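Local coordinates for protein type 3 secretion system chaperone PscG (Pseudomonas aeruginosa, PDB 2UWJ) that acts with PscE as a chaperone that prevents premature polymerization of the needle protein PscF in the cytoplasm and is required for type III secretion needle assembly, at residues Cys27-Leu32 against Leu43-Ser48; Gln37-Arg42 against Asn65-Leu70; Arg54-Leu59 against Trp79-Gly84; Trp73-Glu78 against Ala85-Arg90; Arg89-Leu94 against Asp104-Met109. All coordinates share one frame; numbering follows the deposited sequence.

Interaction 1: residues Cys27-Leu32 against Leu43-Ser48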
# COMPACT_ATOMS: atom_id res chain seq x y z
N CYS C 27 0.47 -16.88 16.01
CA CYS C 27 -0.71 -17.71 15.73
C CYS C 27 -1.17 -17.46 14.32
O CYS C 27 -1.59 -18.37 13.60
CB CYS C 27 -1.87 -17.37 16.69
SG CYS C 27 -1.61 -17.87 18.40
N ILE C 28 -1.11 -16.20 13.88
CA ILE C 28 -1.54 -15.92 12.52
C ILE C 28 -0.59 -16.49 11.49
O ILE C 28 -1.02 -17.03 10.47
CB ILE C 28 -1.75 -14.40 12.29
CG1 ILE C 28 -2.98 -13.94 13.13
CG2 ILE C 28 -1.98 -14.12 10.75
CD1 ILE C 28 -3.12 -12.40 13.36
N ALA C 29 0.71 -16.41 11.76
CA ALA C 29 1.68 -16.96 10.80
C ALA C 29 1.49 -18.47 10.63
O ALA C 29 1.58 -18.98 9.50
CB ALA C 29 3.13 -16.68 11.27
N GLU C 30 1.28 -19.18 11.72
CA GLU C 30 1.09 -20.66 11.66
C GLU C 30 -0.14 -20.99 10.81
O GLU C 30 -0.10 -21.85 9.91
CB GLU C 30 0.92 -21.23 13.07
CG GLU C 30 2.23 -21.37 13.69
CD GLU C 30 2.17 -21.88 15.13
OE1 GLU C 30 1.14 -22.50 15.48
OE2 GLU C 30 3.17 -21.65 15.86
N TRP C 31 -1.21 -20.26 11.07
CA TRP C 31 -2.44 -20.44 10.26
C TRP C 31 -2.19 -20.10 8.77
O TRP C 31 -2.63 -20.83 7.90
CB TRP C 31 -3.52 -19.57 10.87
CG TRP C 31 -4.76 -19.46 10.08
CD1 TRP C 31 -5.73 -20.43 9.90
CD2 TRP C 31 -5.23 -18.30 9.44
NE1 TRP C 31 -6.78 -19.91 9.18
CE2 TRP C 31 -6.49 -18.60 8.88
CE3 TRP C 31 -4.71 -17.01 9.27
CZ2 TRP C 31 -7.24 -17.67 8.18
CZ3 TRP C 31 -5.44 -16.07 8.56
CH2 TRP C 31 -6.70 -16.41 8.02
N LEU C 32 -1.46 -19.01 8.46
CA LEU C 32 -1.15 -18.67 7.07
C LEU C 32 -0.35 -19.81 6.40
O LEU C 32 -0.51 -20.08 5.21
CB LEU C 32 -0.33 -17.36 6.97
CG LEU C 32 -1.16 -16.10 7.25
CD1 LEU C 32 -0.17 -14.94 7.46
CD2 LEU C 32 -2.13 -15.82 6.05
N LEU C 43 7.66 -13.68 6.45
CA LEU C 43 7.80 -12.25 6.76
C LEU C 43 7.36 -11.93 8.20
O LEU C 43 8.07 -11.24 8.99
CB LEU C 43 6.91 -11.42 5.79
CG LEU C 43 6.77 -9.93 6.19
CD1 LEU C 43 8.17 -9.34 6.17
CD2 LEU C 43 5.88 -9.12 5.17
N ILE C 44 6.19 -12.40 8.58
CA ILE C 44 5.67 -12.13 9.93
C ILE C 44 6.54 -12.74 11.02
O ILE C 44 6.86 -12.07 12.02
CB ILE C 44 4.18 -12.65 10.06
CG1 ILE C 44 3.24 -11.76 9.18
CG2 ILE C 44 3.74 -12.61 11.53
CD1 ILE C 44 1.89 -12.57 8.69
N ARG C 45 6.92 -13.98 10.83
CA ARG C 45 7.78 -14.70 11.78
C ARG C 45 9.08 -13.92 11.96
O ARG C 45 9.51 -13.69 13.08
CB ARG C 45 8.12 -16.09 11.20
CG ARG C 45 7.01 -17.17 11.38
CD ARG C 45 7.51 -18.51 10.90
NE ARG C 45 6.47 -19.54 10.91
CZ ARG C 45 6.04 -20.15 12.02
NH1 ARG C 45 6.57 -19.81 13.19
NH2 ARG C 45 5.12 -21.13 11.97
N ILE C 46 9.70 -13.55 10.84
CA ILE C 46 10.98 -12.82 10.90
C ILE C 46 10.87 -11.41 11.57
O ILE C 46 11.67 -11.03 12.44
CB ILE C 46 11.57 -12.70 9.52
CG1 ILE C 46 12.06 -14.09 9.09
CG2 ILE C 46 12.74 -11.66 9.53
CD1 ILE C 46 12.38 -14.23 7.59
N SER C 47 9.83 -10.67 11.19
CA SER C 47 9.62 -9.36 11.76
C SER C 47 9.38 -9.48 13.28
O SER C 47 9.94 -8.70 14.08
CB SER C 47 8.41 -8.67 11.10
OG SER C 47 8.14 -7.44 11.75
N SER C 48 8.57 -10.45 13.67
CA SER C 48 8.25 -10.63 15.09
C SER C 48 9.53 -10.98 15.87
O SER C 48 9.78 -10.40 16.92
CB SER C 48 7.26 -11.77 15.30
OG SER C 48 7.12 -11.98 16.69
O HOH W 1 5.71 -21.97 15.25
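A29, E30 and L32 meet I44 and R45 inside an antiparallel helical hairpin, helices 22-34 and 38-51, in a chaperone whose family belongs to the tetratricopeptide-repeat (TPR) clan. The axes of the two short segments run 9.3 Å apart at 157°, with A29 facing I44 where the backbones are nearest. CB of A29 points at the other helix and touches two neighbours there, CG2 of I44 at 4.1 Å and CG of R45 at 3.9 Å. Further along, L32 and I44 cross at about a right angle, and their CD1 methyls, 3.4 Å apart, are packed tighter than ordinary van der Waals contact. R45 is extended from CG to NE; A29 CB lies over one face of its guanidinium. NH2 of R45 is 3.4 Å from CG of E30, obliquely placed, and NE is salt-bridged to E33. PscE packs against the same helix 22-34, W31 lying on A56 of the PscE chain. E30 OE2 and R45 NH2 stay 4.4 Å apart, too far for a salt bridge. A water joins these two residues instead: it donates to OE2 of E30 at 2.6 Å and accepts from R45 NH1, lying in the guanidinium plane.

Interaction 2: residues Gln37-Arg42 against Asn65-Leu70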
# COMPACT_ATOMS: atom_id res chain seq x y z
N GLN C 37 0.25 -19.69 2.55
CA GLN C 37 0.77 -18.31 2.35
C GLN C 37 2.13 -18.25 3.06
O GLN C 37 2.32 -17.53 4.05
CB GLN C 37 -0.22 -17.32 2.95
CG GLN C 37 -1.54 -17.23 2.13
CD GLN C 37 -1.33 -16.73 0.70
OE1 GLN C 37 -0.35 -16.05 0.40
NE2 GLN C 37 -2.26 -17.05 -0.18
N ASP C 38 3.05 -19.04 2.54
CA ASP C 38 4.37 -19.17 3.20
C ASP C 38 5.24 -17.92 3.26
O ASP C 38 5.87 -17.66 4.29
CB ASP C 38 5.17 -20.27 2.51
CG ASP C 38 4.46 -21.63 2.55
OD1 ASP C 38 3.52 -21.82 3.36
OD2 ASP C 38 4.88 -22.51 1.78
N GLU C 39 5.31 -17.19 2.15
CA GLU C 39 6.13 -15.99 2.11
C GLU C 39 5.62 -14.98 3.12
O GLU C 39 6.41 -14.42 3.90
CB GLU C 39 6.19 -15.37 0.69
CG GLU C 39 7.22 -14.17 0.70
CD GLU C 39 7.43 -13.57 -0.69
OE1 GLU C 39 6.72 -13.96 -1.63
OE2 GLU C 39 8.31 -12.73 -0.86
N ALA C 40 4.30 -14.75 3.14
CA ALA C 40 3.75 -13.83 4.12
C ALA C 40 3.96 -14.35 5.55
O ALA C 40 4.26 -13.57 6.46
CB ALA C 40 2.24 -13.56 3.87
N ALA C 41 3.78 -15.65 5.77
CA ALA C 41 3.98 -16.17 7.13
C ALA C 41 5.46 -15.95 7.55
O ALA C 41 5.72 -15.60 8.69
CB ALA C 41 3.69 -17.67 7.20
N ARG C 42 6.38 -16.18 6.62
CA ARG C 42 7.81 -16.08 6.88
C ARG C 42 8.18 -14.63 7.23
O ARG C 42 8.91 -14.37 8.19
CB ARG C 42 8.57 -16.60 5.65
CG ARG C 42 10.08 -16.63 5.79
CD ARG C 42 10.48 -17.57 6.86
NE ARG C 42 9.94 -18.92 6.65
CZ ARG C 42 10.42 -19.87 5.85
NH1 ARG C 42 11.51 -19.69 5.09
NH2 ARG C 42 9.80 -21.06 5.84
N ASN C 65 17.35 -19.01 1.90
CA ASN C 65 16.16 -18.16 1.74
C ASN C 65 15.75 -18.05 0.26
O ASN C 65 16.52 -17.56 -0.58
CB ASN C 65 16.41 -16.73 2.27
CG ASN C 65 15.30 -15.78 1.84
OD1 ASN C 65 14.11 -16.10 1.97
ND2 ASN C 65 15.67 -14.61 1.34
N PRO C 66 14.53 -18.47 -0.05
CA PRO C 66 14.05 -18.42 -1.44
C PRO C 66 13.31 -17.11 -1.84
O PRO C 66 12.99 -16.93 -3.01
CB PRO C 66 13.13 -19.62 -1.50
CG PRO C 66 12.41 -19.51 -0.24
CD PRO C 66 13.56 -19.15 0.81
N TRP C 67 13.08 -16.19 -0.88
CA TRP C 67 12.32 -14.94 -1.15
C TRP C 67 13.20 -13.73 -0.99
O TRP C 67 13.43 -13.29 0.13
CB TRP C 67 11.13 -14.88 -0.18
CG TRP C 67 10.14 -15.97 -0.48
CD1 TRP C 67 9.48 -16.17 -1.67
CD2 TRP C 67 9.74 -17.03 0.38
NE1 TRP C 67 8.71 -17.30 -1.59
CE2 TRP C 67 8.85 -17.85 -0.35
CE3 TRP C 67 10.05 -17.37 1.71
CZ2 TRP C 67 8.26 -18.98 0.20
CZ3 TRP C 67 9.47 -18.52 2.26
CH2 TRP C 67 8.59 -19.31 1.50
N PRO C 68 13.69 -13.17 -2.09
CA PRO C 68 14.56 -11.99 -1.99
C PRO C 68 14.01 -10.81 -1.19
O PRO C 68 14.77 -10.09 -0.57
CB PRO C 68 14.85 -11.64 -3.46
CG PRO C 68 14.78 -13.03 -4.16
CD PRO C 68 13.53 -13.60 -3.51
N ALA C 69 12.69 -10.63 -1.18
CA ALA C 69 12.13 -9.49 -0.44
C ALA C 69 12.38 -9.60 1.08
O ALA C 69 12.13 -8.64 1.79
CB ALA C 69 10.61 -9.40 -0.71
N LEU C 70 12.76 -10.79 1.57
CA LEU C 70 13.03 -10.98 2.99
C LEU C 70 14.49 -10.66 3.33
O LEU C 70 14.81 -10.46 4.53
CB LEU C 70 12.74 -12.43 3.43
CG LEU C 70 11.29 -12.88 3.22
CD1 LEU C 70 11.15 -14.33 3.70
CD2 LEU C 70 10.30 -11.93 3.98
O HOH W 2 10.61 -12.48 -2.36
O HOH W 3 13.60 -17.38 4.50
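With CG anti to its backbone N (chi1 -174°) and an extended chain beyond, E39 lies flat along W67, whose own CG sits beside its backbone N (chi1 -67°). The two side chains run antiparallel past one another. CG of E39 stands 3.7 Å from the centroid of the five-membered ring, a CH-pi contact over the face; CD follows at 3.5 Å from W67 CD1, and the carboxylate is nearly parallel to the indole. P66 CG covers the opposite face of the indole. At the rim, NH1 of R42 comes 3.7 Å from CZ3 of W67, the guanidinium turned steeply to the indole, while R42 CG presses on L70 CD1 at 3.3 Å. CB of D38 touches CH2 of the same ring. Two waters bridge the segments: one donates to E39 OE2 at 2.8 Å and accepts from the backbone N of A69, the other accepts from R42 NH1 and donates to N65 OD1. That oxygen also receives the W67 backbone N at 3.0 Å, and N65 ND2 returns a bond to W67 O at 2.9 Å. The first of these closes an Asx turn, which shapes the loop leading into helix 71-80.

Interaction 3: residues Arg54-Leu59 against Trp79-Gly84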
# COMPACT_ATOMS: atom_id res chain seq x y z
N ARG C 54 15.40 -11.05 18.86
CA ARG C 54 15.85 -12.45 18.71
C ARG C 54 16.43 -12.62 17.34
O ARG C 54 15.86 -13.32 16.45
CB ARG C 54 14.66 -13.38 18.87
CG ARG C 54 14.14 -13.40 20.29
CD ARG C 54 13.68 -14.86 20.45
NE ARG C 54 12.28 -14.85 20.66
CZ ARG C 54 11.44 -15.86 20.61
NH1 ARG C 54 11.77 -17.13 20.34
NH2 ARG C 54 10.19 -15.53 20.82
N TYR C 55 17.56 -11.95 17.15
CA TYR C 55 18.23 -11.89 15.86
C TYR C 55 18.74 -13.20 15.28
O TYR C 55 18.65 -13.41 14.05
CB TYR C 55 19.40 -10.87 15.89
CG TYR C 55 19.00 -9.48 16.40
CD1 TYR C 55 18.00 -8.72 15.75
CD2 TYR C 55 19.58 -8.94 17.59
CE1 TYR C 55 17.55 -7.48 16.26
CE2 TYR C 55 19.15 -7.69 18.10
CZ TYR C 55 18.14 -6.97 17.43
OH TYR C 55 17.73 -5.74 17.91
N GLN C 56 19.35 -14.04 16.14
CA GLN C 56 19.88 -15.32 15.71
C GLN C 56 18.75 -16.25 15.23
O GLN C 56 18.90 -16.94 14.23
CB GLN C 56 20.72 -15.98 16.84
CG GLN C 56 22.18 -15.47 16.87
CD GLN C 56 23.02 -15.91 15.64
OE1 GLN C 56 22.52 -16.57 14.69
NE2 GLN C 56 24.31 -15.54 15.65
N GLU C 57 17.64 -16.26 15.93
CA GLU C 57 16.54 -17.11 15.50
C GLU C 57 15.96 -16.58 14.16
O GLU C 57 15.60 -17.38 13.28
CB GLU C 57 15.46 -17.18 16.57
CG GLU C 57 15.96 -17.88 17.91
CD GLU C 57 14.99 -17.58 19.03
OE1 GLU C 57 13.94 -18.26 19.15
OE2 GLU C 57 15.27 -16.61 19.76
N ALA C 58 15.86 -15.26 14.00
CA ALA C 58 15.35 -14.71 12.72
C ALA C 58 16.31 -15.12 11.61
O ALA C 58 15.88 -15.50 10.52
CB ALA C 58 15.18 -13.15 12.80
N LEU C 59 17.61 -15.12 11.91
CA LEU C 59 18.62 -15.46 10.91
C LEU C 59 18.65 -16.95 10.56
O LEU C 59 19.23 -17.33 9.56
CB LEU C 59 20.02 -15.01 11.36
CG LEU C 59 20.36 -13.54 11.05
CD1 LEU C 59 21.65 -13.19 11.85
CD2 LEU C 59 20.59 -13.31 9.48
N TRP C 79 23.31 -6.54 11.29
CA TRP C 79 23.68 -5.22 11.78
C TRP C 79 23.54 -5.16 13.32
O TRP C 79 24.50 -4.77 13.99
CB TRP C 79 22.80 -4.14 11.13
CG TRP C 79 23.03 -2.70 11.61
CD1 TRP C 79 24.21 -1.97 11.56
CD2 TRP C 79 22.02 -1.80 12.07
NE1 TRP C 79 23.98 -0.65 11.93
CE2 TRP C 79 22.65 -0.51 12.26
CE3 TRP C 79 20.65 -1.93 12.33
CZ2 TRP C 79 21.94 0.62 12.69
CZ3 TRP C 79 19.93 -0.78 12.76
CH2 TRP C 79 20.59 0.47 12.93
N HIS C 80 22.39 -5.54 13.89
CA HIS C 80 22.22 -5.46 15.34
C HIS C 80 23.10 -6.46 16.07
O HIS C 80 23.40 -6.26 17.25
CB HIS C 80 20.75 -5.66 15.79
CG HIS C 80 19.81 -4.61 15.27
ND1 HIS C 80 19.68 -3.36 15.84
CD2 HIS C 80 18.87 -4.66 14.29
CE1 HIS C 80 18.71 -2.69 15.25
NE2 HIS C 80 18.20 -3.46 14.30
N LEU C 81 23.53 -7.53 15.39
CA LEU C 81 24.41 -8.51 16.02
C LEU C 81 25.90 -8.09 15.85
O LEU C 81 26.80 -8.81 16.28
CB LEU C 81 24.16 -9.92 15.44
CG LEU C 81 22.87 -10.67 15.80
CD1 LEU C 81 22.81 -12.02 14.99
CD2 LEU C 81 22.80 -10.95 17.34
N GLY C 82 26.15 -6.95 15.20
CA GLY C 82 27.52 -6.49 14.98
C GLY C 82 28.33 -7.31 13.99
O GLY C 82 29.57 -7.25 13.95
N LEU C 83 27.64 -8.09 13.17
CA LEU C 83 28.31 -8.93 12.17
C LEU C 83 28.62 -8.07 10.95
O LEU C 83 28.03 -8.25 9.87
CB LEU C 83 27.39 -10.11 11.81
CG LEU C 83 27.21 -11.09 12.96
CD1 LEU C 83 26.12 -12.14 12.67
CD2 LEU C 83 28.58 -11.76 13.19
N GLY C 84 29.58 -7.16 11.10
CA GLY C 84 29.92 -6.22 10.02
C GLY C 84 30.28 -6.75 8.64
O GLY C 84 29.80 -6.25 7.60
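Y55 reaches across H80 and past L81, and its side chain meets them in turn. CB touches CG of L81 at 3.5 Å. In the ring, CD2 passes CD2 of L81 at 3.8 Å, and from there outward H80 takes over. CB of H80 lies over one face of the phenol ring, a CH-pi contact offset toward the rim, and is nearest CZ, at 3.3 Å. At the tip, OH hangs over the imidazole face, 3.5 Å from H80 CG. The ring planes of Y55 and H80 are 9° apart, but the rings are displaced until they share little area, with centroids 4.9 Å apart. H80's other face has CE3 of W79 near its rim, and its NE2 is hydrogen-bonded to the backbone of a chain of another protein. L81 leans back along Y55, its CG beside the backbone N (chi1 -72°). Its CD1 meets CD1 of L59 tip to tip at 3.5 Å and also meets the amide end of Q56, NE2 at 3.9 Å, at a slant. Just beyond, G82 ends helix 71-80 in a Schellman motif, the positive phi suiting a glycine. Short helix 55-59 thus packs on the C-terminal end of helix 71-80, where Y55 and L59 also touch C77 and L59 touches F74, while W79 reaches to helix 100-113.

Interaction 4: residues Trp73-Glu78 against Ala85-Arg90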
# COMPACT_ATOMS: atom_id res chain seq x y z
N TRP C 73 15.68 -7.98 6.04
CA TRP C 73 15.53 -8.35 7.43
C TRP C 73 16.79 -9.05 7.92
O TRP C 73 17.21 -8.81 9.06
CB TRP C 73 14.33 -9.27 7.67
CG TRP C 73 13.07 -8.60 7.26
CD1 TRP C 73 12.49 -8.59 6.01
CD2 TRP C 73 12.24 -7.80 8.10
NE1 TRP C 73 11.33 -7.82 6.03
CE2 TRP C 73 11.16 -7.34 7.31
CE3 TRP C 73 12.30 -7.43 9.46
CZ2 TRP C 73 10.14 -6.52 7.85
CZ3 TRP C 73 11.28 -6.61 9.98
CH2 TRP C 73 10.23 -6.18 9.19
N PHE C 74 17.38 -9.91 7.10
CA PHE C 74 18.62 -10.60 7.54
C PHE C 74 19.79 -9.58 7.66
O PHE C 74 20.57 -9.68 8.62
CB PHE C 74 18.97 -11.77 6.59
CG PHE C 74 17.81 -12.73 6.40
CD1 PHE C 74 17.04 -13.13 7.48
CD2 PHE C 74 17.49 -13.23 5.12
CE1 PHE C 74 15.94 -14.02 7.31
CE2 PHE C 74 16.41 -14.11 4.93
CZ PHE C 74 15.63 -14.50 6.02
N ALA C 75 19.90 -8.63 6.72
CA ALA C 75 20.93 -7.56 6.84
C ALA C 75 20.70 -6.82 8.21
O ALA C 75 21.64 -6.54 8.96
CB ALA C 75 20.78 -6.54 5.71
N LEU C 76 19.44 -6.50 8.52
CA LEU C 76 19.17 -5.74 9.76
C LEU C 76 19.61 -6.57 10.97
O LEU C 76 20.16 -6.01 11.96
CB LEU C 76 17.67 -5.37 9.90
CG LEU C 76 17.22 -4.23 8.93
CD1 LEU C 76 15.69 -4.14 8.91
CD2 LEU C 76 17.82 -2.91 9.34
N CYS C 77 19.34 -7.88 10.93
CA CYS C 77 19.72 -8.78 12.03
C CYS C 77 21.25 -8.82 12.20
O CYS C 77 21.80 -8.79 13.34
CB CYS C 77 19.18 -10.21 11.77
SG CYS C 77 17.41 -10.34 12.10
N GLU C 78 21.94 -8.94 11.08
CA GLU C 78 23.42 -8.97 11.11
C GLU C 78 23.93 -7.63 11.70
O GLU C 78 24.91 -7.59 12.49
CB GLU C 78 23.95 -9.19 9.67
CG GLU C 78 23.85 -10.66 9.26
CD GLU C 78 23.99 -10.89 7.75
OE1 GLU C 78 23.73 -9.96 6.96
OE2 GLU C 78 24.34 -12.01 7.38
N ALA C 85 31.13 -7.76 8.59
CA ALA C 85 31.54 -8.30 7.29
C ALA C 85 30.41 -9.09 6.61
O ALA C 85 30.27 -9.05 5.39
CB ALA C 85 32.78 -9.18 7.45
N ALA C 86 29.63 -9.84 7.38
CA ALA C 86 28.53 -10.60 6.80
C ALA C 86 27.52 -9.56 6.25
O ALA C 86 27.02 -9.73 5.13
CB ALA C 86 27.85 -11.49 7.87
N LEU C 87 27.24 -8.51 7.03
CA LEU C 87 26.33 -7.45 6.60
C LEU C 87 26.79 -6.85 5.27
O LEU C 87 26.00 -6.69 4.31
CB LEU C 87 26.25 -6.30 7.64
CG LEU C 87 25.43 -5.05 7.19
CD1 LEU C 87 23.94 -5.46 6.84
CD2 LEU C 87 25.41 -3.96 8.33
N ASP C 88 28.07 -6.52 5.20
CA ASP C 88 28.61 -5.91 4.00
C ASP C 88 28.48 -6.83 2.80
O ASP C 88 28.21 -6.35 1.70
CB ASP C 88 30.08 -5.47 4.18
CG ASP C 88 30.24 -4.35 5.20
OD1 ASP C 88 29.25 -3.60 5.45
OD2 ASP C 88 31.36 -4.20 5.75
N ARG C 89 28.72 -8.12 2.96
CA ARG C 89 28.58 -9.04 1.82
C ARG C 89 27.10 -9.12 1.38
O ARG C 89 26.78 -9.11 0.18
CB ARG C 89 29.04 -10.47 2.16
CG ARG C 89 30.57 -10.63 2.33
CD ARG C 89 30.96 -12.10 2.50
NE ARG C 89 30.43 -12.75 3.70
CZ ARG C 89 30.96 -12.66 4.92
NH1 ARG C 89 32.06 -11.94 5.13
NH2 ARG C 89 30.40 -13.33 5.94
N ARG C 90 26.19 -9.23 2.35
CA ARG C 90 24.77 -9.30 1.99
C ARG C 90 24.37 -8.01 1.23
O ARG C 90 23.75 -8.07 0.15
CB ARG C 90 23.89 -9.51 3.25
CG ARG C 90 22.40 -9.79 2.91
CD ARG C 90 21.59 -10.14 4.17
NE ARG C 90 22.17 -11.22 4.98
CZ ARG C 90 21.96 -12.54 4.82
NH1 ARG C 90 21.19 -13.04 3.85
NH2 ARG C 90 22.52 -13.38 5.68
O HOH W 4 25.69 -12.10 5.16
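A75 and L87 hold the nearest backbones, their CA atoms 5.4 Å apart, where segments 73-78 and 85-90 run antiparallel at 158° with axes 8.8 Å from each other. Such a close approach is allowed by the small A75, whose CB packs on CD1 of L87 at 3.5 Å; the same methyl lies against the A75 carbonyl oxygen. Beside this apolar seam R90 offers E78 the NE-NH2 side of its guanidinium, one nitrogen to each oxygen. NE donates to OE1 at 2.8 Å in a fairly straight bond (164°), and NH2 donates to OE2 at 2.8 Å, both partners being in the guanidinium plane. On the carboxylate side, however, the nitrogens approach from above the plane. A bend at chi3 (-52°) places NE for this grip, and the middle of the guanidinium is roofed on one face by CB of F74, 3.6 Å from R90 CZ. Helices 71-80 and 84-95 here form an antiparallel hairpin of the TPR-like array, joined by a short turn. NH1 of R90 makes a further salt bridge to E71, so the arginine spans two acids of one helix, and the opposite charge may help stabilise the buried E78 carboxylate in ionised form. A water donates to E78 OE2 at 2.6 Å and to the backbone O of A86 at 2.7 Å, and CB of A86 sits against OE2.

Interaction 5: residues Arg89-Leu94 against Asp104-Met109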
# COMPACT_ATOMS: atom_id res chain seq x y z
N ARG C 89 28.72 -8.12 2.96
CA ARG C 89 28.58 -9.04 1.82
C ARG C 89 27.10 -9.12 1.38
O ARG C 89 26.78 -9.11 0.18
CB ARG C 89 29.04 -10.47 2.16
CG ARG C 89 30.57 -10.63 2.33
CD ARG C 89 30.96 -12.10 2.50
NE ARG C 89 30.43 -12.75 3.70
CZ ARG C 89 30.96 -12.66 4.92
NH1 ARG C 89 32.06 -11.94 5.13
NH2 ARG C 89 30.40 -13.33 5.94
N ARG C 90 26.19 -9.23 2.35
CA ARG C 90 24.77 -9.30 1.99
C ARG C 90 24.37 -8.01 1.23
O ARG C 90 23.75 -8.07 0.15
CB ARG C 90 23.89 -9.51 3.25
CG ARG C 90 22.40 -9.79 2.91
CD ARG C 90 21.59 -10.14 4.17
NE ARG C 90 22.17 -11.22 4.98
CZ ARG C 90 21.96 -12.54 4.82
NH1 ARG C 90 21.19 -13.04 3.85
NH2 ARG C 90 22.52 -13.38 5.68
N LEU C 91 24.70 -6.84 1.79
CA LEU C 91 24.36 -5.58 1.10
C LEU C 91 24.97 -5.52 -0.30
O LEU C 91 24.27 -5.16 -1.27
CB LEU C 91 24.78 -4.34 1.90
CG LEU C 91 24.11 -4.17 3.26
CD1 LEU C 91 24.49 -2.82 3.86
CD2 LEU C 91 22.56 -4.29 3.05
N ALA C 92 26.23 -5.91 -0.45
CA ALA C 92 26.87 -5.91 -1.78
C ALA C 92 26.07 -6.82 -2.75
O ALA C 92 25.88 -6.48 -3.91
CB ALA C 92 28.37 -6.39 -1.68
N GLY C 93 25.58 -7.95 -2.25
CA GLY C 93 24.79 -8.83 -3.10
C GLY C 93 23.47 -8.18 -3.54
O GLY C 93 23.12 -8.18 -4.72
N LEU C 94 22.74 -7.61 -2.59
CA LEU C 94 21.46 -6.97 -2.88
C LEU C 94 21.60 -5.76 -3.81
O LEU C 94 20.66 -5.39 -4.51
CB LEU C 94 20.79 -6.52 -1.57
CG LEU C 94 20.42 -7.70 -0.69
CD1 LEU C 94 19.82 -7.16 0.58
CD2 LEU C 94 19.48 -8.66 -1.47
N ASP C 104 17.50 -0.30 -3.57
CA ASP C 104 17.50 0.97 -2.82
C ASP C 104 17.66 0.69 -1.34
O ASP C 104 18.28 1.48 -0.64
CB ASP C 104 16.20 1.79 -3.01
CG ASP C 104 16.04 2.33 -4.43
OD1 ASP C 104 17.07 2.33 -5.15
OD2 ASP C 104 14.90 2.72 -4.81
N PHE C 105 17.04 -0.39 -0.84
CA PHE C 105 17.25 -0.66 0.59
C PHE C 105 18.76 -0.88 0.85
O PHE C 105 19.31 -0.36 1.82
CB PHE C 105 16.53 -1.93 1.05
CG PHE C 105 16.91 -2.38 2.46
CD1 PHE C 105 16.19 -1.93 3.55
CD2 PHE C 105 18.02 -3.19 2.66
CE1 PHE C 105 16.58 -2.27 4.87
CE2 PHE C 105 18.44 -3.54 3.96
CZ PHE C 105 17.72 -3.08 5.06
N ALA C 106 19.41 -1.67 -0.00
CA ALA C 106 20.83 -1.99 0.18
C ALA C 106 21.75 -0.77 0.10
O ALA C 106 22.59 -0.56 0.97
CB ALA C 106 21.26 -3.06 -0.84
N ALA C 107 21.57 0.03 -0.95
CA ALA C 107 22.36 1.25 -1.12
C ALA C 107 22.09 2.19 0.05
O ALA C 107 23.01 2.79 0.61
CB ALA C 107 21.99 1.94 -2.45
N GLY C 108 20.82 2.34 0.44
CA GLY C 108 20.54 3.23 1.56
C GLY C 108 21.12 2.75 2.90
O GLY C 108 21.68 3.54 3.68
N MET C 109 21.04 1.45 3.18
CA MET C 109 21.54 1.01 4.48
C MET C 109 23.09 1.11 4.49
O MET C 109 23.70 1.47 5.49
CB MET C 109 21.09 -0.41 4.80
CG MET C 109 21.15 -0.70 6.34
SD MET C 109 20.97 -2.43 6.61
CE MET C 109 21.55 -2.50 8.39
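The small bump in this contact is CB of A106, which fits between L91 and L94 on the opposing helix: it touches CB of L94 at 3.6 Å and the backbone O of L91 at 3.7 Å. Because only a methyl stands there, the backbones come close, CA of L91 and CA of A106 being 5.1 Å apart. L91 answers with a forked bump. Its CG lies beside the backbone N (chi1 -62°), and the two methyls part around A106: CD2 reaches CA of A106 at 4.1 Å and CE2 of F105 at 4.3 Å, whereas CD1 is 4.1 Å from A106 O and turns toward CB of M109, 4.3 Å away. Helices 84-95 and 100-113 make the last antiparallel pair of the TPR-like array, with segment axes 8.5 Å apart at 136°, a more open crossing than in the pair before it. M109 and F105 form the walls on the helix 100-113 side, and both extend beyond this contact, F105 to P72 and M109 to W79 of helix 71-80. L94, beyond its touch on A106, leans on L102 and E71.

In the fold
Starting at the N terminus, interaction 1 closes the turn between helices 22-34 and 38-51. Interaction 2 opens within that span at residue 37 and reaches forward to 65-70, so it crosses interaction 1 and ties helix 38-51 to the loop before helix 71-80. Interaction 3 opens inside the second span and crosses it, joining helix 55-59 to the end of helix 71-80. Interaction 4 begins before interaction 3 closes and crosses it too, folding helix 84-95 back on helix 71-80. Interaction 5 starts on R89 and R90, where interaction 4 ends, and adds helix 100-113. The chain is stitched stepwise, with the centres of interactions 1 and 5 about 25 Å apart.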